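Local coordinates for erythrocyte binding antigen 140 (Plasmodium falciparum, PDB 4GF2), which probably binds a host receptor, glycophorin C with its sialic acid, on the red-cell surface through two Duffy-binding-like domains during parasite invasion, at residues I119-F123 against I138-W142; I180-N184 against F252-L256; E190-F195 against S221-M226; K289-N293 against K455-V460; I498-E502 against P588-E592. The protein carries 3 engineered substitutions. All blocks are in the same frame, centred on the assembly; numbering follows the deposited sequence.

Interaction 1. Residues I119-F123 against I138-W142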
# COMPACT_ATOMS: atom_id res chain seq x y z
N ILE A 119 -31.96 -37.50 7.75
CA ILE A 119 -33.12 -37.54 6.86
C ILE A 119 -33.02 -38.73 5.91
O ILE A 119 -34.01 -39.42 5.66
CB ILE A 119 -33.28 -36.23 6.07
CG1 ILE A 119 -33.80 -35.12 7.00
CG2 ILE A 119 -34.23 -36.41 4.91
CD1 ILE A 119 -33.84 -33.74 6.36
N ASN A 120 -31.82 -38.99 5.40
CA ASN A 120 -31.60 -40.14 4.53
C ASN A 120 -31.85 -41.46 5.25
O ASN A 120 -32.41 -42.40 4.69
CB ASN A 120 -30.18 -40.13 3.96
CG ASN A 120 -30.01 -39.10 2.87
OD1 ASN A 120 -30.98 -38.63 2.28
ND2 ASN A 120 -28.76 -38.74 2.59
N LYS A 121 -31.43 -41.53 6.51
CA LYS A 121 -31.60 -42.74 7.30
C LYS A 121 -33.08 -43.00 7.54
O LYS A 121 -33.53 -44.14 7.49
CB LYS A 121 -30.83 -42.63 8.62
CG LYS A 121 -30.87 -43.89 9.47
CD LYS A 121 -32.00 -43.85 10.49
CE LYS A 121 -32.12 -45.18 11.23
NZ LYS A 121 -33.15 -45.11 12.30
N LYS A 122 -33.83 -41.94 7.79
CA LYS A 122 -35.26 -42.09 8.05
C LYS A 122 -35.99 -42.51 6.78
O LYS A 122 -36.92 -43.31 6.83
CB LYS A 122 -35.85 -40.78 8.59
CG LYS A 122 -35.32 -40.38 9.95
CD LYS A 122 -35.35 -41.55 10.94
CE LYS A 122 -36.74 -42.14 11.07
NZ LYS A 122 -36.78 -43.26 12.06
N PHE A 123 -35.57 -41.97 5.64
CA PHE A 123 -36.19 -42.35 4.38
C PHE A 123 -35.79 -43.77 3.99
O PHE A 123 -36.51 -44.44 3.25
CB PHE A 123 -35.85 -41.34 3.28
CG PHE A 123 -36.90 -40.27 3.11
CD1 PHE A 123 -36.93 -39.17 3.95
CD2 PHE A 123 -37.85 -40.37 2.11
CE1 PHE A 123 -37.90 -38.19 3.80
CE2 PHE A 123 -38.82 -39.39 1.94
CZ PHE A 123 -38.84 -38.30 2.79
N ILE A 138 -36.70 -40.88 -4.87
CA ILE A 138 -37.85 -40.91 -3.98
C ILE A 138 -38.07 -39.53 -3.34
O ILE A 138 -39.20 -39.05 -3.24
CB ILE A 138 -37.69 -41.98 -2.89
CG1 ILE A 138 -37.87 -43.38 -3.50
CG2 ILE A 138 -38.69 -41.76 -1.76
CD1 ILE A 138 -37.59 -44.52 -2.54
N LYS A 139 -36.97 -38.90 -2.92
CA LYS A 139 -37.04 -37.59 -2.29
C LYS A 139 -37.47 -36.53 -3.29
O LYS A 139 -38.22 -35.60 -2.95
CB LYS A 139 -35.68 -37.22 -1.69
CG LYS A 139 -35.28 -38.06 -0.48
CD LYS A 139 -34.04 -37.52 0.21
CE LYS A 139 -32.79 -37.69 -0.65
NZ LYS A 139 -31.58 -37.12 0.01
N LYS A 140 -37.02 -36.66 -4.53
CA LYS A 140 -37.39 -35.72 -5.57
C LYS A 140 -38.90 -35.78 -5.80
O LYS A 140 -39.57 -34.75 -5.88
CB LYS A 140 -36.62 -36.00 -6.86
CG LYS A 140 -35.14 -35.68 -6.74
CD LYS A 140 -34.33 -36.18 -7.92
CE LYS A 140 -34.40 -35.23 -9.10
NZ LYS A 140 -33.19 -35.32 -9.95
N GLU A 141 -39.43 -37.00 -5.88
CA GLU A 141 -40.86 -37.18 -6.04
C GLU A 141 -41.60 -36.61 -4.83
O GLU A 141 -42.62 -35.94 -4.97
CB GLU A 141 -41.20 -38.66 -6.22
CG GLU A 141 -40.61 -39.28 -7.48
CD GLU A 141 -40.97 -40.75 -7.64
OE1 GLU A 141 -42.14 -41.10 -7.39
OE2 GLU A 141 -40.08 -41.54 -8.00
N TRP A 142 -41.08 -36.88 -3.64
CA TRP A 142 -41.72 -36.40 -2.42
C TRP A 142 -41.79 -34.87 -2.43
O TRP A 142 -42.83 -34.29 -2.13
CB TRP A 142 -40.94 -36.88 -1.19
CG TRP A 142 -41.59 -36.48 0.10
CD1 TRP A 142 -42.44 -37.24 0.85
CD2 TRP A 142 -41.44 -35.24 0.79
NE1 TRP A 142 -42.84 -36.54 1.97
CE2 TRP A 142 -42.24 -35.31 1.96
CE3 TRP A 142 -40.72 -34.07 0.54
CZ2 TRP A 142 -42.33 -34.25 2.86
CZ3 TRP A 142 -40.82 -33.02 1.44
CH2 TRP A 142 -41.61 -33.12 2.59
O HOH W 1 -28.95 -37.64 -0.64
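Residues 119-123 and 138-142 lie on two helices that run almost at right angles, 94° between their directions, with axes 12.4 Å apart and Phe123 and Lys139 nearest in the backbone. Long side chains fill the gap. Phe123 and Lys139 do most of this. Phe123 turns an edge to the indole of Trp142 in a T-shaped stack, with the planes at 88° and CZ of Phe123 4.2 Å from CD1 of Trp142, toward the rim of the five-membered ring. CG of Lys139 lies over one face of the Phe123 ring, while CG2 of Ile138 sits at its edge. Phe59 of helix 56-78 meets both Phe123 and Trp142 edge-to-face and continues the aromatic cluster of this Duffy-binding-like domain.

Lys139 bends at its third torsion (chi3 -69°), which brings its amine across to Asn120. NZ of Lys139 donates to OD1 of Asn120 at 2.8 Å, in the carbonyl plane and on a lone pair. The same NZ donates to a water at 2.8 Å and to Phe101 O. Three oxygens thus surround the ammonium group. They probably offset the cost of holding a lysine, its charge included, in a largely buried place, while its CG packs on the Phe123 ring.

Interaction 2. Residues I180-N184 against F252-L256; sequences IKEWN and FLNDL
Ile180 meets Phe252, Leu253 and Leu256 where the short helix 252-259 lies beside the long helix 175-202 in the first of two Duffy-binding-like modules, a fold built almost wholly of helices. The two segments run nearly parallel, 19° apart, with axes separated by 12.1 Å.

The tight part centres on Ile180, whose two branches go to different partners. CG2 of Ile180 rests 3.7 Å from CD1 of Leu256 and 3.8 Å from CE2 of Phe252. The longer branch puts CD1 of Ile180 3.7 Å from CD2 of Leu253, at the edge of the Phe252 ring. The chi1 of Ile180, -76°, sets CG2 anti to the backbone N, where it meets both the ring and Leu256. Helix 213-242 backs this region: Tyr240 stacks on Phe252, and Leu253 also touches Thr237.

The other side is looser. Lys181 is partly exposed and brushes the edge of Phe252 with its methylenes, CG of Lys181 lying 4.1 Å from CZ of Phe252. Its amine turns to a salt bridge with Glu173, and a glycerol, probably from the crystallisation liquor, lies about 5 Å from the side chain. No hydrogen bond joins the two segments. Even the one side-chain amide in the contact meets carbon: ND2 of Asn184 stands 3.8 Å from CD1 of Leu256, the two side chains approaching from opposite directions.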
# COMPACT_ATOMS: atom_id res chain seq x y z
N ILE A 180 -25.08 -18.07 -7.49
CA ILE A 180 -24.41 -17.05 -8.28
C ILE A 180 -25.28 -15.78 -8.35
O ILE A 180 -24.80 -14.67 -8.13
CB ILE A 180 -24.07 -17.56 -9.69
CG1 ILE A 180 -22.85 -18.49 -9.62
CG2 ILE A 180 -23.76 -16.40 -10.63
CD1 ILE A 180 -22.42 -19.05 -10.96
N LYS A 181 -26.56 -15.97 -8.64
CA LYS A 181 -27.49 -14.85 -8.73
C LYS A 181 -27.57 -14.09 -7.41
O LYS A 181 -27.52 -12.85 -7.39
CB LYS A 181 -28.89 -15.34 -9.10
CG LYS A 181 -29.10 -15.61 -10.58
CD LYS A 181 -30.18 -16.67 -10.78
CE LYS A 181 -30.99 -16.44 -12.03
NZ LYS A 181 -32.06 -17.46 -12.15
N GLU A 182 -27.70 -14.83 -6.31
CA GLU A 182 -27.79 -14.22 -4.99
C GLU A 182 -26.51 -13.46 -4.69
O GLU A 182 -26.54 -12.31 -4.27
CB GLU A 182 -28.04 -15.29 -3.91
CG GLU A 182 -28.16 -14.72 -2.49
CD GLU A 182 -28.32 -15.79 -1.42
OE1 GLU A 182 -28.21 -16.99 -1.75
OE2 GLU A 182 -28.57 -15.42 -0.25
N TRP A 183 -25.38 -14.12 -4.92
CA TRP A 183 -24.08 -13.52 -4.66
C TRP A 183 -23.90 -12.23 -5.46
O TRP A 183 -23.42 -11.23 -4.94
CB TRP A 183 -22.95 -14.49 -5.00
CG TRP A 183 -21.61 -13.93 -4.72
CD1 TRP A 183 -20.86 -14.10 -3.60
CD2 TRP A 183 -20.85 -13.07 -5.58
NE1 TRP A 183 -19.68 -13.41 -3.70
CE2 TRP A 183 -19.65 -12.77 -4.91
CE3 TRP A 183 -21.07 -12.53 -6.85
CZ2 TRP A 183 -18.67 -11.95 -5.47
CZ3 TRP A 183 -20.09 -11.72 -7.40
CH2 TRP A 183 -18.91 -11.43 -6.71
N ASN A 184 -24.30 -12.27 -6.73
CA ASN A 184 -24.21 -11.10 -7.59
C ASN A 184 -24.98 -9.93 -7.00
O ASN A 184 -24.49 -8.80 -6.98
CB ASN A 184 -24.76 -11.42 -8.98
CG ASN A 184 -24.60 -10.26 -9.95
OD1 ASN A 184 -23.66 -9.47 -9.86
ND2 ASN A 184 -25.54 -10.14 -10.88
N PHE A 252 -25.00 -18.35 -19.27
CA PHE A 252 -25.38 -17.89 -17.94
C PHE A 252 -24.36 -16.90 -17.41
O PHE A 252 -24.70 -15.76 -17.08
CB PHE A 252 -25.52 -19.08 -16.99
CG PHE A 252 -25.96 -18.69 -15.61
CD1 PHE A 252 -27.24 -18.22 -15.38
CD2 PHE A 252 -25.10 -18.81 -14.53
CE1 PHE A 252 -27.65 -17.86 -14.11
CE2 PHE A 252 -25.50 -18.47 -13.26
CZ PHE A 252 -26.78 -17.99 -13.05
N LEU A 253 -23.10 -17.32 -17.33
CA LEU A 253 -22.05 -16.47 -16.79
C LEU A 253 -21.85 -15.24 -17.68
O LEU A 253 -21.75 -14.12 -17.19
CB LEU A 253 -20.73 -17.24 -16.66
CG LEU A 253 -20.78 -18.45 -15.73
CD1 LEU A 253 -19.47 -19.22 -15.78
CD2 LEU A 253 -21.10 -18.02 -14.30
N ASN A 254 -21.81 -15.47 -18.99
CA ASN A 254 -21.63 -14.39 -19.95
C ASN A 254 -22.73 -13.34 -19.83
O ASN A 254 -22.45 -12.17 -19.56
CB ASN A 254 -21.60 -14.95 -21.37
CG ASN A 254 -21.54 -13.86 -22.42
OD1 ASN A 254 -22.52 -13.60 -23.12
ND2 ASN A 254 -20.38 -13.22 -22.54
N ASP A 255 -23.97 -13.77 -20.03
CA ASP A 255 -25.13 -12.89 -19.86
C ASP A 255 -25.01 -12.08 -18.58
O ASP A 255 -25.17 -10.86 -18.58
CB ASP A 255 -26.42 -13.70 -19.84
CG ASP A 255 -26.71 -14.39 -21.16
OD1 ASP A 255 -26.34 -13.83 -22.21
OD2 ASP A 255 -27.31 -15.48 -21.14
N LEU A 256 -24.72 -12.77 -17.48
CA LEU A 256 -24.60 -12.12 -16.18
C LEU A 256 -23.57 -10.99 -16.20
O LEU A 256 -23.77 -9.95 -15.58
CB LEU A 256 -24.23 -13.14 -15.11
CG LEU A 256 -23.79 -12.57 -13.76
CD1 LEU A 256 -24.47 -13.31 -12.62
CD2 LEU A 256 -22.28 -12.64 -13.62

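Interaction 3. Residues E190-F195 against S221-M226; sequences EKKRLF and SYTSFM
The carbonyl oxygen of Ser221, with CD1 of Leu194 lying near it across the contact, accepts two hydrogen bonds from its own helix. Ser224 OG donates to Ser221 O at 3.0 Å and the backbone N of Phe225 donates as well, both from the same face of the carbonyl plane. Across the contact the polar bond is Lys191 NZ to Tyr222 OH, 2.9 Å. The lysine chain bends at its third and fourth torsions to reach the hydroxyl, and its CG and CD pass close to the same oxygen.

Tyr222 is buried. Phe195 points an edge at one face of its ring in an edge-to-face pair, planes 66° apart, with CD1 of Phe195 3.8 Å from CE1 of Tyr222. CB of Leu194 and the carbonyl O of Lys191 lie at the rim of the tyrosine, near its plane.

The segments belong to helices 175-202 and 213-242, which form an antiparallel hairpin in the Duffy-binding-like fold. Their local axes are 9.9 Å apart at 161°, and the disulfide Cys202-Cys215 joins them near the turn.

Phe225 fills the next layer. CD1 of Leu194 presses against its ring at CG, 3.4 Å away. CG of Glu190 comes just as close to CE1 of Phe225, at 3.3 Å. Phe187, one helical turn earlier than Lys191, also meets this ring. The carboxylate of Glu190 is gripped side-on by Arg193: NE goes to OE1, and NH2 makes a salt bridge to OE2 at 2.8 Å. A glycerol, probably from the crystallisation liquor, lies close to the Glu190 side chain.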
# COMPACT_ATOMS: atom_id res chain seq x y z
N GLU A 190 -23.43 -4.17 -1.68
CA GLU A 190 -22.34 -3.79 -0.80
C GLU A 190 -21.35 -2.89 -1.56
O GLU A 190 -20.72 -2.01 -0.98
CB GLU A 190 -21.66 -5.04 -0.25
CG GLU A 190 -20.46 -4.79 0.65
CD GLU A 190 -20.82 -4.04 1.92
OE1 GLU A 190 -22.01 -3.76 2.14
OE2 GLU A 190 -19.90 -3.72 2.70
N LYS A 191 -21.25 -3.11 -2.87
CA LYS A 191 -20.37 -2.31 -3.71
C LYS A 191 -20.82 -0.86 -3.75
O LYS A 191 -20.02 0.05 -3.54
CB LYS A 191 -20.33 -2.91 -5.12
CG LYS A 191 -19.46 -2.15 -6.11
CD LYS A 191 -19.00 -3.07 -7.24
CE LYS A 191 -19.06 -2.39 -8.59
NZ LYS A 191 -18.18 -1.20 -8.67
N LYS A 192 -22.11 -0.64 -4.02
CA LYS A 192 -22.68 0.70 -4.00
C LYS A 192 -22.40 1.37 -2.66
O LYS A 192 -21.86 2.48 -2.61
CB LYS A 192 -24.19 0.66 -4.23
CG LYS A 192 -24.61 0.37 -5.65
CD LYS A 192 -26.13 0.42 -5.78
CE LYS A 192 -26.61 -0.05 -7.14
NZ LYS A 192 -28.09 -0.00 -7.27
N ARG A 193 -22.79 0.70 -1.58
CA ARG A 193 -22.68 1.28 -0.25
C ARG A 193 -21.24 1.70 0.05
O ARG A 193 -21.00 2.82 0.48
CB ARG A 193 -23.15 0.28 0.80
CG ARG A 193 -23.29 0.86 2.19
CD ARG A 193 -23.58 -0.22 3.22
NE ARG A 193 -22.42 -1.07 3.47
CZ ARG A 193 -21.40 -0.75 4.26
NH1 ARG A 193 -21.38 0.42 4.89
NH2 ARG A 193 -20.39 -1.59 4.42
N LEU A 194 -20.29 0.81 -0.20
CA LEU A 194 -18.90 1.11 0.09
C LEU A 194 -18.40 2.28 -0.77
O LEU A 194 -17.56 3.06 -0.32
CB LEU A 194 -18.02 -0.12 -0.13
CG LEU A 194 -18.15 -1.23 0.92
CD1 LEU A 194 -17.35 -2.45 0.49
CD2 LEU A 194 -17.70 -0.76 2.29
N PHE A 195 -18.92 2.40 -1.98
CA PHE A 195 -18.47 3.47 -2.87
C PHE A 195 -19.10 4.81 -2.49
O PHE A 195 -18.47 5.86 -2.66
CB PHE A 195 -18.76 3.14 -4.33
CG PHE A 195 -17.90 3.90 -5.29
CD1 PHE A 195 -16.60 3.48 -5.56
CD2 PHE A 195 -18.37 5.04 -5.91
CE1 PHE A 195 -15.80 4.18 -6.44
CE2 PHE A 195 -17.56 5.75 -6.79
CZ PHE A 195 -16.28 5.31 -7.06
N SER A 221 -11.21 0.05 2.51
CA SER A 221 -12.27 -0.93 2.75
C SER A 221 -12.82 -1.42 1.42
O SER A 221 -13.03 -2.62 1.23
CB SER A 221 -13.40 -0.31 3.58
OG SER A 221 -12.96 0.02 4.88
N TYR A 222 -13.03 -0.50 0.49
CA TYR A 222 -13.56 -0.83 -0.82
C TYR A 222 -12.62 -1.76 -1.58
O TYR A 222 -13.05 -2.73 -2.20
CB TYR A 222 -13.81 0.44 -1.64
CG TYR A 222 -14.41 0.18 -3.00
CD1 TYR A 222 -15.79 0.09 -3.17
CD2 TYR A 222 -13.60 0.03 -4.12
CE1 TYR A 222 -16.34 -0.14 -4.41
CE2 TYR A 222 -14.15 -0.20 -5.37
CZ TYR A 222 -15.52 -0.28 -5.51
OH TYR A 222 -16.06 -0.51 -6.75
N THR A 223 -11.32 -1.48 -1.51
CA THR A 223 -10.33 -2.30 -2.18
C THR A 223 -10.37 -3.74 -1.68
O THR A 223 -10.48 -4.67 -2.48
CB THR A 223 -8.92 -1.74 -1.96
OG1 THR A 223 -8.78 -0.52 -2.69
CG2 THR A 223 -7.86 -2.73 -2.45
N SER A 224 -10.28 -3.93 -0.37
CA SER A 224 -10.23 -5.28 0.18
C SER A 224 -11.50 -6.05 -0.17
O SER A 224 -11.46 -7.25 -0.43
CB SER A 224 -10.00 -5.25 1.69
OG SER A 224 -11.03 -4.54 2.36
N PHE A 225 -12.63 -5.34 -0.18
CA PHE A 225 -13.91 -5.97 -0.49
C PHE A 225 -13.93 -6.49 -1.92
O PHE A 225 -14.54 -7.53 -2.20
CB PHE A 225 -15.05 -4.97 -0.29
CG PHE A 225 -16.31 -5.35 -1.00
CD1 PHE A 225 -17.16 -6.30 -0.47
CD2 PHE A 225 -16.63 -4.76 -2.21
CE1 PHE A 225 -18.32 -6.65 -1.13
CE2 PHE A 225 -17.79 -5.11 -2.88
CZ PHE A 225 -18.63 -6.06 -2.34
N MET A 226 -13.29 -5.77 -2.83
CA MET A 226 -13.19 -6.20 -4.22
C MET A 226 -12.26 -7.40 -4.34
O MET A 226 -12.55 -8.35 -5.06
CB MET A 226 -12.70 -5.06 -5.11
CG MET A 226 -13.65 -3.86 -5.16
SD MET A 226 -15.22 -4.21 -5.97
CE MET A 226 -14.74 -4.24 -7.69

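Interaction 4. Residues K289-N293 against K455-V460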
# COMPACT_ATOMS: atom_id res chain seq x y z
N LYS A 289 2.95 6.91 -9.84
CA LYS A 289 2.49 6.10 -10.96
C LYS A 289 3.05 6.63 -12.27
O LYS A 289 3.38 5.86 -13.16
CB LYS A 289 0.96 6.06 -11.00
CG LYS A 289 0.33 5.19 -9.94
CD LYS A 289 -1.18 5.09 -10.14
CE LYS A 289 -1.84 4.28 -9.03
NZ LYS A 289 -3.31 4.13 -9.26
N SER A 290 3.15 7.95 -12.37
CA SER A 290 3.73 8.58 -13.55
C SER A 290 5.21 8.20 -13.68
O SER A 290 5.66 7.81 -14.76
CB SER A 290 3.59 10.10 -13.47
OG SER A 290 4.14 10.72 -14.62
N PHE A 291 5.94 8.30 -12.58
CA PHE A 291 7.37 8.02 -12.56
C PHE A 291 7.71 6.55 -12.78
O PHE A 291 8.78 6.22 -13.29
CB PHE A 291 7.98 8.48 -11.23
CG PHE A 291 8.40 9.92 -11.21
CD1 PHE A 291 7.46 10.93 -11.31
CD2 PHE A 291 9.73 10.27 -11.09
CE1 PHE A 291 7.84 12.26 -11.29
CE2 PHE A 291 10.12 11.59 -11.06
CZ PHE A 291 9.18 12.59 -11.16
N LEU A 292 6.80 5.66 -12.40
CA LEU A 292 7.05 4.23 -12.50
C LEU A 292 6.37 3.58 -13.70
O LEU A 292 6.86 2.58 -14.23
CB LEU A 292 6.60 3.51 -11.23
CG LEU A 292 7.47 3.72 -9.99
CD1 LEU A 292 6.89 2.95 -8.82
CD2 LEU A 292 8.91 3.31 -10.24
N ASN A 293 5.24 4.13 -14.12
CA ASN A 293 4.44 3.52 -15.18
C ASN A 293 3.96 4.50 -16.25
O ASN A 293 3.50 4.07 -17.31
CB ASN A 293 3.23 2.81 -14.57
CG ASN A 293 3.63 1.73 -13.58
OD1 ASN A 293 3.92 0.60 -13.97
ND2 ASN A 293 3.63 2.07 -12.30
N LYS A 455 14.71 4.13 -9.06
CA LYS A 455 13.98 4.28 -10.31
C LYS A 455 13.31 5.64 -10.42
O LYS A 455 13.42 6.32 -11.44
CB LYS A 455 12.92 3.18 -10.46
CG LYS A 455 13.45 1.88 -11.06
CD LYS A 455 12.36 0.83 -11.18
CE LYS A 455 12.88 -0.42 -11.87
NZ LYS A 455 11.84 -1.48 -11.96
N VAL A 456 12.61 6.06 -9.36
CA VAL A 456 11.87 7.31 -9.40
C VAL A 456 12.80 8.52 -9.33
O VAL A 456 12.53 9.55 -9.93
CB VAL A 456 10.79 7.40 -8.29
CG1 VAL A 456 9.80 6.26 -8.41
CG2 VAL A 456 11.43 7.42 -6.91
N MET A 457 13.91 8.39 -8.60
CA MET A 457 14.85 9.50 -8.47
C MET A 457 15.66 9.67 -9.74
O MET A 457 16.03 10.79 -10.10
CB MET A 457 15.80 9.27 -7.29
CG MET A 457 15.12 9.33 -5.93
SD MET A 457 16.31 9.28 -4.58
CE MET A 457 16.96 10.95 -4.64
N SER A 458 15.94 8.57 -10.43
CA SER A 458 16.76 8.59 -11.63
C SER A 458 15.98 9.11 -12.83
O SER A 458 16.55 9.34 -13.90
CB SER A 458 17.30 7.20 -11.93
OG SER A 458 16.25 6.28 -12.18
N ALA A 459 14.67 9.30 -12.64
CA ALA A 459 13.80 9.73 -13.73
C ALA A 459 14.07 11.17 -14.16
O ALA A 459 13.69 11.57 -15.26
CB ALA A 459 12.35 9.58 -13.32
N VAL A 460 14.73 11.94 -13.31
CA VAL A 460 14.99 13.35 -13.61
C VAL A 460 16.32 13.56 -14.33
O VAL A 460 16.71 14.69 -14.60
CB VAL A 460 14.97 14.22 -12.34
CG1 VAL A 460 13.66 14.03 -11.60
CG2 VAL A 460 16.16 13.88 -11.45
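Phe291 points its ring edge at the backbone of the second segment. CD2 of Phe291 lies 3.1 Å from Val456 O, near the ring plane, and CE2 follows at 3.4 Å from the same oxygen. CB of Ala459 touches CD2 of Phe291 at 3.5 Å, and CG1 of Val460 stands at the ring edge. Beside this, the leucine and valine mesh: CD2 of Leu292 is 3.6 Å from CG1 of Val456 and 4.0 Å from CB of Lys455. The chi1 of Val456, -59°, sets CG1 anti to its carbonyl carbon, where it also reaches CB of Phe291.

Farther out, Ile373 of helix 361-382 touches both Phe291 and Val456. Ala303 of helix 300-304 touches Phe291 and Ala459. Val460 O accepts a hydrogen bond from Lys380, and Ser290 OG is bonded to the backbone N of Ala296, just past the first segment. The contact thus packs helix 285-293 against the end of helix 435-457, which belongs to the second Duffy-binding-like module.

No hydrogen bond crosses between the segments. The contact rests on apolar packing, with probably a mild electrostatic attraction between the ring-edge hydrogens of Phe291 and the Val456 carbonyl.

Interaction 5. Residues I498-E502 against P588-E592; sequences IYSFE and PNEYE
The ring of Tyr591 has Phe501 over one face. CB of Phe501 makes a CH-pi contact, 3.7 Å from the centroid of the Tyr591 ring and 15° off its normal, and CZ of Tyr591 is the nearest ring atom at 3.6 Å. The Phe501 ring does not cover that face squarely. The two ring planes are 28° apart and slid past each other, with centroids 5.2 Å apart, so the overlap is slight. The chi1 of Phe501, -84°, carries its ring away from the hydroxyl end of Tyr591 and toward Pro588, whose CD is 4.4 Å from CE2 of Phe501. At the far rim the Tyr591 hydroxyl is modelled so close to Glu502 that the detail there is doubtful.

The first segment is part of the long helix 478-508 in the second Duffy-binding-like module. The second belongs to the loop between helices 563-570 and 592-595, which lies along that helix. Two disulfides tie the surroundings together: Cys491-Cys574 joins helix 478-508 to the chain following helix 563-570, and Cys522-Cys595, known for this protein, joins helix 592-595 to helix 518-548. Tyr591 is the N-cap residue of helix 592-595. Its backbone N bonds to Pro588 O at 2.8 Å, a turn that presents both the proline and the tyrosine to Phe501.

Ile498 lies beside the hydroxyl half of the same ring. Its CG2 is 4.5 Å from CE2 of Tyr591, a loose touch. Its CD1 meets the carboxylate of Glu590 at OE2, 3.9 Å away, the two side chains crossing near a right angle at the exposed margin of the contact.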
# COMPACT_ATOMS: atom_id res chain seq x y z
N ILE A 498 38.40 32.53 -6.66
CA ILE A 498 39.60 32.93 -7.40
C ILE A 498 39.20 33.70 -8.65
O ILE A 498 39.74 34.77 -8.92
CB ILE A 498 40.44 31.71 -7.81
CG1 ILE A 498 41.17 31.13 -6.59
CG2 ILE A 498 41.46 32.10 -8.88
CD1 ILE A 498 42.07 29.96 -6.91
N TYR A 499 38.25 33.15 -9.40
CA TYR A 499 37.76 33.82 -10.60
C TYR A 499 37.14 35.17 -10.25
O TYR A 499 37.24 36.13 -11.01
CB TYR A 499 36.73 32.94 -11.33
CG TYR A 499 37.28 31.62 -11.83
CD1 TYR A 499 38.64 31.35 -11.81
CD2 TYR A 499 36.42 30.64 -12.32
CE1 TYR A 499 39.14 30.14 -12.27
CE2 TYR A 499 36.91 29.43 -12.78
CZ TYR A 499 38.27 29.19 -12.75
OH TYR A 499 38.76 27.99 -13.20
N SER A 500 36.51 35.24 -9.08
CA SER A 500 35.92 36.50 -8.62
C SER A 500 37.00 37.55 -8.47
O SER A 500 36.79 38.72 -8.80
CB SER A 500 35.18 36.30 -7.30
OG SER A 500 34.17 35.32 -7.42
N PHE A 501 38.16 37.14 -7.97
CA PHE A 501 39.29 38.05 -7.80
C PHE A 501 39.81 38.55 -9.14
O PHE A 501 40.14 39.72 -9.28
CB PHE A 501 40.42 37.37 -7.02
CG PHE A 501 40.25 37.42 -5.53
CD1 PHE A 501 40.32 38.63 -4.85
CD2 PHE A 501 40.05 36.26 -4.80
CE1 PHE A 501 40.17 38.67 -3.48
CE2 PHE A 501 39.90 36.30 -3.43
CZ PHE A 501 39.96 37.51 -2.77
N GLU A 502 39.88 37.65 -10.12
CA GLU A 502 40.38 38.00 -11.44
C GLU A 502 39.51 39.07 -12.11
O GLU A 502 39.98 40.17 -12.39
CB GLU A 502 40.48 36.76 -12.34
CG GLU A 502 41.64 35.84 -11.97
CD GLU A 502 41.67 34.57 -12.79
OE1 GLU A 502 40.66 33.83 -12.79
OE2 GLU A 502 42.70 34.30 -13.44
N PRO A 588 44.71 33.59 -1.39
CA PRO A 588 45.40 32.72 -2.36
C PRO A 588 46.82 33.20 -2.61
O PRO A 588 47.06 34.41 -2.66
CB PRO A 588 44.55 32.87 -3.63
CG PRO A 588 43.21 33.29 -3.15
CD PRO A 588 43.45 34.14 -1.94
N ASN A 589 47.76 32.27 -2.78
CA ASN A 589 49.16 32.62 -2.95
C ASN A 589 49.39 33.54 -4.15
O ASN A 589 50.30 34.36 -4.15
CB ASN A 589 50.02 31.35 -3.11
CG ASN A 589 51.50 31.63 -2.97
OD1 ASN A 589 51.91 32.55 -2.25
ND2 ASN A 589 52.32 30.84 -3.65
N GLU A 590 48.55 33.39 -5.18
CA GLU A 590 48.65 34.24 -6.37
C GLU A 590 48.10 35.64 -6.09
O GLU A 590 48.46 36.60 -6.77
CB GLU A 590 47.89 33.60 -7.54
CG GLU A 590 46.41 33.34 -7.27
CD GLU A 590 46.12 31.88 -6.93
OE1 GLU A 590 46.32 31.49 -5.77
OE2 GLU A 590 45.69 31.14 -7.84
N TYR A 591 47.23 35.75 -5.09
CA TYR A 591 46.65 37.03 -4.70
C TYR A 591 47.10 37.44 -3.30
O TYR A 591 46.48 38.30 -2.68
CB TYR A 591 45.13 36.96 -4.76
CG TYR A 591 44.58 36.99 -6.16
CD1 TYR A 591 44.40 38.20 -6.82
CD2 TYR A 591 44.23 35.82 -6.82
CE1 TYR A 591 43.89 38.23 -8.11
CE2 TYR A 591 43.73 35.85 -8.10
CZ TYR A 591 43.56 37.06 -8.74
OH TYR A 591 43.06 37.10 -10.02
N GLU A 592 48.17 36.83 -2.82
CA GLU A 592 48.70 37.16 -1.50
C GLU A 592 49.16 38.61 -1.50
O GLU A 592 48.68 39.43 -0.71
CB GLU A 592 49.87 36.24 -1.15
CG GLU A 592 50.28 36.27 0.32
CD GLU A 592 49.26 35.61 1.22
OE1 GLU A 592 48.23 35.11 0.71
OE2 GLU A 592 49.48 35.58 2.45

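The five contacts are strung along an elongated, mostly helical chain. Interactions 1 and 5 lie on opposite sides of its centre, their centres about 109 Å apart. Interactions 2 and 3 share helix 175-202; their centres are about 19 Å apart, and the residues of interaction 3 fall between the two segments of interaction 2 in sequence. Interaction 1 comes earlier in the same module, on helices 110-127 and 132-155. Interaction 4 follows, about 30 Å from interaction 3 between centres. Interaction 5 comes last, near the C-terminal end. The contacts are thus spread over both Duffy-binding-like modules, and interaction 4 lies where helix 285-293 meets the second.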